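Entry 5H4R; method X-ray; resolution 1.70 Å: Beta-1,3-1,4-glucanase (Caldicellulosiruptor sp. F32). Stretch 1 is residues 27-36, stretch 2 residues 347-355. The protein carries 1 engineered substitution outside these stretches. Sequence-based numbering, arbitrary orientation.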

ATOM      1  N   GLU A  27     -24.208  -0.913  12.315  1.00 16.51           N
ATOM      2  CA  GLU A  27     -24.713  -1.959  11.429  1.00 16.89           C
ATOM      3  C   GLU A  27     -24.771  -1.403  10.011  1.00 26.69           C
ATOM      4  O   GLU A  27     -25.637  -0.576   9.700  1.00 25.69           O
ATOM      5  N   ILE A  28     -23.863  -1.868   9.161  1.00 18.35           N
ATOM      6  CA  ILE A  28     -23.702  -1.342   7.804  1.00 21.90           C
ATOM      7  C   ILE A  28     -24.506  -2.227   6.864  1.00 29.76           C
ATOM      8  O   ILE A  28     -24.351  -3.458   6.878  1.00 19.35           O
ATOM      9  N   LYS A  29     -25.312  -1.595   6.010  1.00 26.66           N
ATOM     10  CA  LYS A  29     -26.139  -2.272   5.018  1.00 26.36           C
ATOM     11  C   LYS A  29     -25.687  -1.818   3.635  1.00 30.69           C
ATOM     12  O   LYS A  29     -26.129  -0.773   3.141  1.00 26.47           O
ATOM     13  N   ILE A  30     -24.807  -2.604   3.023  1.00 28.94           N
ATOM     14  CA  ILE A  30     -24.387  -2.423   1.638  1.00 22.19           C
ATOM     15  C   ILE A  30     -24.524  -3.772   0.939  1.00 19.12           C
ATOM     16  O   ILE A  30     -23.895  -4.754   1.353  1.00 22.23           O
ATOM     17  N   ALA A  31     -25.329  -3.819  -0.120  1.00 20.19           N
ATOM     18  CA  ALA A  31     -25.512  -5.056  -0.863  1.00 25.08           C
ATOM     19  C   ALA A  31     -24.233  -5.458  -1.595  1.00 16.55           C
ATOM     20  O   ALA A  31     -23.519  -4.617  -2.144  1.00 21.08           O
ATOM     21  N   SER A  32     -23.932  -6.756  -1.594  1.00 18.38           N
ATOM     22  CA  SER A  32     -22.784  -7.240  -2.351  1.00 18.01           C
ATOM     23  C   SER A  32     -23.064  -7.132  -3.848  1.00 16.71           C
ATOM     24  O   SER A  32     -24.185  -7.357  -4.314  1.00 18.45           O
ATOM     25  N   ARG A  33     -22.039  -6.756  -4.598  1.00 15.13           N
ATOM     26  CA  ARG A  33     -22.087  -6.774  -6.043  1.00 15.61           C
ATOM     27  C   ARG A  33     -21.732  -8.172  -6.549  1.00 15.85           C
ATOM     28  O   ARG A  33     -21.220  -9.019  -5.809  1.00 17.66           O
ATOM     29  N   LYS A  34     -22.002  -8.413  -7.824  1.00 16.61           N
ATOM     30  CA  LYS A  34     -21.550  -9.657  -8.438  1.00 16.86           C
ATOM     31  C   LYS A  34     -20.039  -9.627  -8.543  1.00 18.25           C
ATOM     32  O   LYS A  34     -19.476  -8.690  -9.118  1.00 16.42           O
ATOM     33  N   ILE A  35     -19.381 -10.624  -7.968  1.00 15.28           N
ATOM     34  CA  ILE A  35     -17.929 -10.750  -8.004  1.00 14.28           C
ATOM     35  C   ILE A  35     -17.595 -11.961  -8.870  1.00 17.97           C
ATOM     36  O   ILE A  35     -18.061 -13.079  -8.573  1.00 16.93           O
ATOM     37  N   PRO A  36     -16.873 -11.798  -9.976  1.00 15.33           N
ATOM     38  CA  PRO A  36     -16.558 -12.968 -10.802  1.00 17.32           C
ATOM     39  C   PRO A  36     -15.836 -14.035 -10.000  1.00 16.80           C
ATOM     40  O   PRO A  36     -14.997 -13.743  -9.144  1.00 17.21           O
ATOM     41  N   VAL A 347     -14.387  -0.570   4.910  1.00 10.09           N
ATOM     42  CA  VAL A 347     -14.094  -1.987   4.693  1.00  8.18           C
ATOM     43  C   VAL A 347     -15.298  -2.713   4.078  1.00  8.26           C
ATOM     44  O   VAL A 347     -15.143  -3.527   3.159  1.00 10.18           O
ATOM     45  N   ARG A 348     -16.517  -2.445   4.550  1.00  8.72           N
ATOM     46  CA  ARG A 348     -17.669  -3.120   3.939  1.00  8.73           C
ATOM     47  C   ARG A 348     -17.900  -2.662   2.498  1.00 10.58           C
ATOM     48  O   ARG A 348     -18.193  -3.484   1.612  1.00 10.53           O
ATOM     49  N   ALA A 349     -17.808  -1.355   2.250  1.00 10.33           N
ATOM     50  CA  ALA A 349     -17.954  -0.856   0.889  1.00  9.30           C
ATOM     51  C   ALA A 349     -16.981  -1.558  -0.051  1.00  9.40           C
ATOM     52  O   ALA A 349     -17.332  -1.924  -1.178  1.00  9.93           O
ATOM     53  N   ALA A 350     -15.742  -1.730   0.385  1.00  8.96           N
ATOM     54  CA  ALA A 350     -14.754  -2.415  -0.438  1.00 10.09           C
ATOM     55  C   ALA A 350     -15.115  -3.886  -0.621  1.00  9.23           C
ATOM     56  O   ALA A 350     -15.098  -4.418  -1.746  1.00 10.35           O
ATOM     57  N   ARG A 351     -15.444  -4.566   0.468  1.00  9.78           N
ATOM     58  CA  ARG A 351     -15.704  -5.996   0.377  1.00  9.58           C
ATOM     59  C   ARG A 351     -16.913  -6.273  -0.488  1.00 11.36           C
ATOM     60  O   ARG A 351     -16.947  -7.267  -1.218  1.00 10.93           O
ATOM     61  N   ALA A 352     -17.931  -5.415  -0.410  1.00 11.46           N
ATOM     62  CA  ALA A 352     -19.112  -5.579  -1.246  1.00 10.92           C
ATOM     63  C   ALA A 352     -18.766  -5.506  -2.733  1.00 10.47           C
ATOM     64  O   ALA A 352     -19.516  -6.020  -3.567  1.00 13.20           O
ATOM     65  N   ARG A 353     -17.658  -4.855  -3.070  1.00 10.56           N
ATOM     66  CA  ARG A 353     -17.186  -4.711  -4.437  1.00  8.96           C
ATOM     67  C   ARG A 353     -15.988  -5.605  -4.731  1.00 11.92           C
ATOM     68  O   ARG A 353     -15.335  -5.434  -5.758  1.00 10.91           O
ATOM     69  N   GLY A 354     -15.690  -6.547  -3.851  1.00  9.94           N
ATOM     70  CA  GLY A 354     -14.663  -7.541  -4.078  1.00  8.31           C
ATOM     71  C   GLY A 354     -13.261  -7.094  -3.770  1.00  9.86           C
ATOM     72  O   GLY A 354     -12.301  -7.771  -4.188  1.00 11.15           O
ATOM     73  N   ILE A 355     -13.102  -5.980  -3.053  1.00  9.93           N
ATOM     74  CA  ILE A 355     -11.801  -5.353  -2.832  1.00 10.12           C
ATOM     75  C   ILE A 355     -11.378  -5.534  -1.378  1.00  9.32           C
ATOM     76  O   ILE A 355     -12.189  -5.370  -0.452  1.00 10.46           O
TER

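Stretch 1 is an extended segment without regular secondary structure, laid along the last turns of a helix and the loop that follows it. Its isoleucines supply the apolar part of the contact. Ile30 (chi1 m, chi2 t) points toward the helix and fits over its alanines, with CD1 4.0 Å from Ala349 CB and CG2 3.7 Å from Ala352 CB; the CA atoms of Ser32 and Ala352 are 4.2 Å apart, and Ala31 O is 3.6 Å from Ala352 CB. Ile28 (m, m) adds CG2 at 3.8 Å from Arg348 CG, so the aliphatic part of that arginine packs while its head does polar work.

Arg348 (t, p, t) reaches the backbone carbonyl of Ile30 with two donors: NH2 lies 2.8 Å from Ile30 O, and NE makes a longer bond of 3.3 Å to Ile30 O, both near the guanidinium plane. Water 1 extends this arrangement, donating to Ile28 O (2.7 Å), accepting from Ile30 N (2.9 Å) and accepting weakly from Arg348 NE (3.0 Å). Thus Ile28 O, Ile30 N and Ile30 O are met by one side chain and one water.

Farther along, Ala352 O accepts from Arg33 N at 2.8 Å, nearly linear at 170°. Nearby, water 2 donates to Arg351 O (2.8 Å) and bonds to Ser32 OG (2.9 Å), bridging the stretches.

Arg33 (m, m, m) and Arg353 (m, t, t) meet through their aliphatic parts, CG to CG at 4.1 Å, despite like charges: Arg33 NH1 is 4.2 Å from Arg353 NE. Arg353 NH1 is satisfied by Ala349 O at 2.9 Å, and its NE and NH2 elsewhere in the structure. Finally, Ile35 (m, m) sets CD1 3.6 Å from Gly354 N; an ideal CB there would sit 3.1 Å from Ile35 CD1, and the positive phi also favours glycine.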

ATOM      1  CB  GLU A  27     -26.084  -2.438  11.897  1.00 22.83           C
ATOM      2  CG  GLU A  27     -26.022  -3.350  13.099  1.00 48.64           C
ATOM      3  CD  GLU A  27     -25.362  -4.683  12.777  1.00 44.68           C
ATOM      4  OE1 GLU A  27     -25.486  -5.144  11.622  1.00 60.16           O
ATOM      5  OE2 GLU A  27     -24.718  -5.263  13.676  1.00 44.84           O
ATOM      6  CB  ILE A  28     -22.223  -1.320   7.371  1.00 24.57           C
ATOM      7  CG1 ILE A  28     -21.302  -0.561   8.342  1.00 30.14           C
ATOM      8  CG2 ILE A  28     -22.093  -0.754   5.937  1.00 22.79           C
ATOM      9  CD1 ILE A  28     -21.251   0.908   8.174  1.00 27.86           C
ATOM     10  CB  LYS A  29     -27.611  -1.958   5.236  1.00 37.12           C
ATOM     11  CG  LYS A  29     -28.080  -2.169   6.672  1.00 51.33           C
ATOM     12  CD  LYS A  29     -27.863  -3.607   7.140  1.00 51.70           C
ATOM     13  CE  LYS A  29     -28.297  -3.778   8.598  1.00 64.75           C
ATOM     14  NZ  LYS A  29     -28.025  -5.150   9.121  1.00 69.71           N
ATOM     15  CB  ILE A  30     -22.942  -1.918   1.524  1.00 21.48           C
ATOM     16  CG1 ILE A  30     -22.769  -0.568   2.241  1.00 15.26           C
ATOM     17  CG2 ILE A  30     -22.559  -1.792   0.046  1.00 18.94           C
ATOM     18  CD1 ILE A  30     -21.349  -0.096   2.325  1.00 19.56           C
ATOM     19  CB  ALA A  31     -26.660  -4.893  -1.863  1.00 34.44           C
ATOM     20  CB  SER A  32     -22.445  -8.689  -1.986  1.00 33.06           C
ATOM     21  OG  SER A  32     -21.281  -9.137  -2.688  1.00 38.60           O
ATOM     22  CB  ARG A  33     -21.114  -5.741  -6.624  1.00 14.76           C
ATOM     23  CG  ARG A  33     -21.359  -4.281  -6.180  1.00 20.31           C
ATOM     24  CD  ARG A  33     -22.689  -3.734  -6.624  1.00 24.80           C
ATOM     25  NE  ARG A  33     -22.665  -3.320  -8.017  1.00 33.65           N
ATOM     26  CZ  ARG A  33     -22.011  -2.240  -8.439  1.00 24.69           C
ATOM     27  NH1 ARG A  33     -21.324  -1.472  -7.564  1.00 25.45           N
ATOM     28  NH2 ARG A  33     -22.030  -1.946  -9.723  1.00 29.37           N
ATOM     29  CB  LYS A  34     -22.180  -9.843  -9.813  1.00 18.05           C
ATOM     30  CG  LYS A  34     -21.743 -11.108 -10.500  1.00 27.42           C
ATOM     31  CD  LYS A  34     -22.290 -12.347  -9.779  1.00 47.67           C
ATOM     32  CE  LYS A  34     -22.073 -13.629 -10.593  1.00 56.12           C
ATOM     33  NZ  LYS A  34     -20.634 -14.026 -10.672  1.00 56.63           N
ATOM     34  CB  ILE A  35     -17.321 -10.903  -6.599  1.00 13.69           C
ATOM     35  CG1 ILE A  35     -17.885  -9.860  -5.607  1.00 19.21           C
ATOM     36  CG2 ILE A  35     -15.790 -10.838  -6.685  1.00 17.61           C
ATOM     37  CD1 ILE A  35     -17.782  -8.451  -6.072  1.00 18.33           C
ATOM     38  CB  PRO A  36     -15.682 -12.392 -11.916  1.00 21.12           C
ATOM     39  CG  PRO A  36     -16.151 -10.951 -12.004  1.00 16.63           C
ATOM     40  CD  PRO A  36     -16.447 -10.534 -10.613  1.00 17.01           C
ATOM     41  CB  VAL A 347     -13.628  -2.638   6.006  1.00  7.68           C
ATOM     42  CG1 VAL A 347     -13.547  -4.164   5.857  1.00 11.04           C
ATOM     43  CG2 VAL A 347     -12.286  -2.097   6.381  1.00  9.54           C
ATOM     44  CB  ARG A 348     -18.930  -2.875   4.760  1.00  9.66           C
ATOM     45  CG  ARG A 348     -20.213  -3.478   4.139  1.00  9.87           C
ATOM     46  CD  ARG A 348     -20.119  -4.971   3.914  1.00 14.56           C
ATOM     47  NE  ARG A 348     -21.158  -5.433   2.993  1.00 15.61           N
ATOM     48  CZ  ARG A 348     -21.078  -6.548   2.262  1.00 17.62           C
ATOM     49  NH1 ARG A 348     -20.013  -7.329   2.337  1.00 15.96           N
ATOM     50  NH2 ARG A 348     -22.067  -6.881   1.437  1.00 20.23           N
ATOM     51  CB  ALA A 349     -17.744   0.651   0.848  1.00 10.97           C
ATOM     52  CB  ALA A 350     -13.382  -2.271   0.218  1.00  9.90           C
ATOM     53  CB  ARG A 351     -15.914  -6.615   1.766  1.00 10.73           C
ATOM     54  CG  ARG A 351     -16.346  -8.096   1.735  1.00 13.07           C
ATOM     55  CD  ARG A 351     -15.314  -9.015   1.026  1.00 11.92           C
ATOM     56  NE  ARG A 351     -14.060  -8.913   1.752  1.00 11.62           N
ATOM     57  CZ  ARG A 351     -12.862  -8.723   1.222  1.00 12.56           C
ATOM     58  NH1 ARG A 351     -12.672  -8.697  -0.102  1.00 11.67           N
ATOM     59  NH2 ARG A 351     -11.828  -8.602   2.045  1.00 12.11           N
ATOM     60  CB  ALA A 352     -20.147  -4.498  -0.913  1.00 12.76           C
ATOM     61  CB  ARG A 353     -16.843  -3.249  -4.696  1.00 11.22           C
ATOM     62  CG  ARG A 353     -18.093  -2.356  -4.703  1.00 11.89           C
ATOM     63  CD  ARG A 353     -17.681  -0.931  -4.529  1.00 13.92           C
ATOM     64  NE  ARG A 353     -18.780   0.039  -4.565  1.00 13.57           N
ATOM     65  CZ  ARG A 353     -19.487   0.424  -3.505  1.00 12.59           C
ATOM     66  NH1 ARG A 353     -19.260  -0.090  -2.304  1.00 11.54           N
ATOM     67  NH2 ARG A 353     -20.442   1.331  -3.636  1.00 15.43           N
ATOM     68  CB  ILE A 355     -11.874  -3.857  -3.207  1.00  7.77           C
ATOM     69  CG1 ILE A 355     -12.239  -3.690  -4.680  1.00 10.30           C
ATOM     70  CG2 ILE A 355     -10.575  -3.146  -2.911  1.00 10.32           C
ATOM     71  CD1 ILE A 355     -12.631  -2.258  -5.080  1.00 12.03           C
TER
HETATM   72  O   HOH W   1     -23.611  -4.773   4.606  1.00 20.01           O
HETATM   73  O   HOH W   2     -18.590  -9.447  -1.644  1.00 14.32           O